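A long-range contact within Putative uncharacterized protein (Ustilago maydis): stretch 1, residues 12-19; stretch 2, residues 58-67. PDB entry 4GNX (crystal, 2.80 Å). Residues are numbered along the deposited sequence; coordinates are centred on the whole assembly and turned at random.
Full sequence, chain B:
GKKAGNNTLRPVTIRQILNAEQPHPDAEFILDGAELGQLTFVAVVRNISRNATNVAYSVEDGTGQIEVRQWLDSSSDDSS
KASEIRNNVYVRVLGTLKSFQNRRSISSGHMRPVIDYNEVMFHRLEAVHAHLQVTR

Stretch 1 (12-19) VTIRQILN
Stretch 2 (58-67) SVEDGTGQIE

A short helix, residues 14-19, rests against a β-hairpin whose strands, 58-60 and 65-67, are joined by the loop 61-64. The axes of the helix and strand 65-67 cross at 72° and come within 8.7 Å; the nearest CA atoms are those of Arg15 and Gly64, at 5.5 Å.

Val59 and Ile66 pair in both directions: Val59 N donates to Ile66 O (2.9 Å) and Ile66 N to Val59 O (2.8 Å). Val59, chi1 127° and between wells, offers CG1 to Ile14 CD1 at 3.9 Å, an apolar contact that fits a buried valine, whose β-branching also favours the strand. Glu60 points away, and its OE2 accepts from Gly62 N (2.8 Å).

Asp61 (phi/psi -127/31, chi1 p) organizes the loop. Its OD2 accepts from Ile14 N at 3.0 Å, almost linearly (177°), so a carboxylate meets an amide of the first turn, which has no partner within the helix. Its OD1 accepts from Thr63 N and Thr63 OG1, both at 2.8 Å. Gly62 turns the chain at 74/-6, a positive phi that favours glycine.

Thr63 (-115/-20, chi1 p) passes the polar network on: OG1 accepts from Arg15 N at 3.1 Å. Its carbonyl O lies near the plane of the Arg15 guanidinium, a very short 2.5 Å from NH1; Arg15 reaches it with chi1 t and chi2 92°. Beside these bonds, Thr13 (chi1 p) caps the helix, OG1 accepting from Gln16 N at 3.1 Å.

Gly64 is extended (173/180). A CB here would point toward the helix and lie 2.9 Å from Leu18 CD1, a clash, so glycine permits the close approach. Gln65 points away.

Ile66 (-150/157, chi1 t, chi2 t) turns back toward the helix: its CB lies 4.1 Å from Ile14 CG2 and its CD1 3.9 Å from Ile17 CG2. Both helix isoleucines are m, t.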

# COMPACT_ATOMS: atom_id res chain seq x y z
N VAL B 12 -13.32 7.91 -4.88
CA VAL B 12 -14.72 7.60 -4.69
C VAL B 12 -15.27 6.97 -5.92
O VAL B 12 -14.72 7.13 -7.01
CB VAL B 12 -15.58 8.87 -4.43
CG1 VAL B 12 -15.29 9.48 -3.05
CG2 VAL B 12 -15.41 9.88 -5.55
N THR B 13 -16.37 6.24 -5.74
CA THR B 13 -17.14 5.70 -6.86
C THR B 13 -18.29 6.64 -7.12
O THR B 13 -18.74 7.38 -6.25
CB THR B 13 -17.78 4.35 -6.53
OG1 THR B 13 -18.75 4.55 -5.47
CG2 THR B 13 -16.69 3.31 -6.14
N ILE B 14 -18.80 6.59 -8.34
CA ILE B 14 -19.90 7.45 -8.67
C ILE B 14 -21.05 7.20 -7.71
O ILE B 14 -21.74 8.16 -7.30
CB ILE B 14 -20.30 7.29 -10.14
CG1 ILE B 14 -19.14 7.83 -11.02
CG2 ILE B 14 -21.63 8.01 -10.41
CD1 ILE B 14 -19.28 7.56 -12.51
N ARG B 15 -21.23 5.93 -7.30
CA ARG B 15 -22.30 5.61 -6.34
C ARG B 15 -22.19 6.38 -5.03
O ARG B 15 -23.22 6.88 -4.51
CB ARG B 15 -22.30 4.14 -6.00
CG ARG B 15 -23.59 3.68 -5.34
CD ARG B 15 -24.53 3.20 -6.43
NE ARG B 15 -25.64 4.12 -6.69
CZ ARG B 15 -26.34 4.17 -7.81
NH1 ARG B 15 -26.06 3.39 -8.85
NH2 ARG B 15 -27.33 5.04 -7.90
N GLN B 16 -20.97 6.45 -4.49
CA GLN B 16 -20.71 7.23 -3.28
C GLN B 16 -20.99 8.69 -3.53
O GLN B 16 -21.65 9.34 -2.70
CB GLN B 16 -19.30 7.07 -2.78
CG GLN B 16 -18.99 5.75 -2.08
CD GLN B 16 -17.49 5.59 -1.88
OE1 GLN B 16 -16.69 5.69 -2.85
NE2 GLN B 16 -17.08 5.37 -0.64
N ILE B 17 -20.54 9.20 -4.67
CA ILE B 17 -20.94 10.57 -5.02
C ILE B 17 -22.46 10.71 -4.93
O ILE B 17 -22.94 11.61 -4.26
CB ILE B 17 -20.42 10.99 -6.40
CG1 ILE B 17 -18.89 10.88 -6.42
CG2 ILE B 17 -20.84 12.41 -6.70
CD1 ILE B 17 -18.29 11.01 -7.79
N LEU B 18 -23.19 9.78 -5.53
CA LEU B 18 -24.65 9.83 -5.52
C LEU B 18 -25.29 9.64 -4.14
O LEU B 18 -26.43 10.08 -3.90
CB LEU B 18 -25.23 8.81 -6.50
CG LEU B 18 -24.92 9.01 -8.00
CD1 LEU B 18 -25.35 7.81 -8.83
CD2 LEU B 18 -25.54 10.29 -8.55
N ASN B 19 -24.59 8.96 -3.24
CA ASN B 19 -25.16 8.73 -1.92
C ASN B 19 -24.71 9.71 -0.89
O ASN B 19 -25.15 9.63 0.25
CB ASN B 19 -24.87 7.32 -1.45
CG ASN B 19 -25.69 6.30 -2.17
OD1 ASN B 19 -26.83 6.57 -2.57
ND2 ASN B 19 -25.12 5.13 -2.37
N SER B 58 -20.75 12.74 -20.29
CA SER B 58 -21.56 11.83 -19.51
C SER B 58 -20.66 10.69 -19.18
O SER B 58 -19.98 10.15 -20.03
CB SER B 58 -22.75 11.31 -20.29
OG SER B 58 -23.42 10.36 -19.50
N VAL B 59 -20.62 10.33 -17.92
CA VAL B 59 -19.58 9.47 -17.46
C VAL B 59 -20.15 8.39 -16.53
O VAL B 59 -21.06 8.63 -15.72
CB VAL B 59 -18.49 10.34 -16.82
CG1 VAL B 59 -18.13 9.89 -15.40
CG2 VAL B 59 -17.30 10.46 -17.75
N GLU B 60 -19.60 7.19 -16.67
CA GLU B 60 -20.17 6.00 -16.07
C GLU B 60 -19.06 4.98 -15.73
O GLU B 60 -18.17 4.74 -16.57
CB GLU B 60 -21.23 5.44 -17.05
CG GLU B 60 -21.70 4.03 -16.75
CD GLU B 60 -20.84 2.99 -17.44
OE1 GLU B 60 -20.60 3.14 -18.67
OE2 GLU B 60 -20.41 2.02 -16.76
N ASP B 61 -19.11 4.43 -14.51
CA ASP B 61 -18.10 3.49 -13.98
C ASP B 61 -18.71 2.19 -13.45
O ASP B 61 -18.21 1.61 -12.48
CB ASP B 61 -17.35 4.15 -12.83
CG ASP B 61 -18.22 4.33 -11.56
OD1 ASP B 61 -19.44 4.02 -11.62
OD2 ASP B 61 -17.69 4.77 -10.50
N GLY B 62 -19.81 1.73 -14.04
CA GLY B 62 -20.43 0.49 -13.62
C GLY B 62 -21.17 0.58 -12.30
O GLY B 62 -21.82 -0.39 -11.89
N THR B 63 -21.07 1.72 -11.62
CA THR B 63 -21.75 1.85 -10.34
C THR B 63 -22.85 2.91 -10.35
O THR B 63 -23.74 2.92 -9.49
CB THR B 63 -20.77 2.11 -9.17
OG1 THR B 63 -20.50 3.52 -9.04
CG2 THR B 63 -19.48 1.34 -9.37
N GLY B 64 -22.77 3.81 -11.33
CA GLY B 64 -23.78 4.86 -11.55
C GLY B 64 -23.25 5.77 -12.65
O GLY B 64 -22.14 5.54 -13.15
N GLN B 65 -24.01 6.80 -13.01
CA GLN B 65 -23.66 7.73 -14.07
C GLN B 65 -23.69 9.17 -13.56
O GLN B 65 -24.53 9.52 -12.76
CB GLN B 65 -24.61 7.52 -15.24
CG GLN B 65 -24.50 8.50 -16.41
CD GLN B 65 -25.17 9.83 -16.12
OE1 GLN B 65 -24.80 10.85 -16.70
NE2 GLN B 65 -26.15 9.83 -15.22
N ILE B 66 -22.77 10.01 -14.01
CA ILE B 66 -22.79 11.40 -13.60
C ILE B 66 -22.22 12.29 -14.69
O ILE B 66 -21.49 11.79 -15.56
CB ILE B 66 -22.08 11.64 -12.26
CG1 ILE B 66 -22.45 13.01 -11.71
CG2 ILE B 66 -20.57 11.47 -12.41
CD1 ILE B 66 -22.11 13.18 -10.26
N GLU B 67 -22.60 13.57 -14.67
CA GLU B 67 -22.05 14.57 -15.57
C GLU B 67 -20.82 15.17 -14.96
O GLU B 67 -20.80 15.51 -13.79
CB GLU B 67 -23.02 15.70 -15.82
CG GLU B 67 -23.67 15.66 -17.18
CD GLU B 67 -25.00 14.93 -17.15
OE1 GLU B 67 -26.02 15.55 -16.75
OE2 GLU B 67 -25.02 13.73 -17.54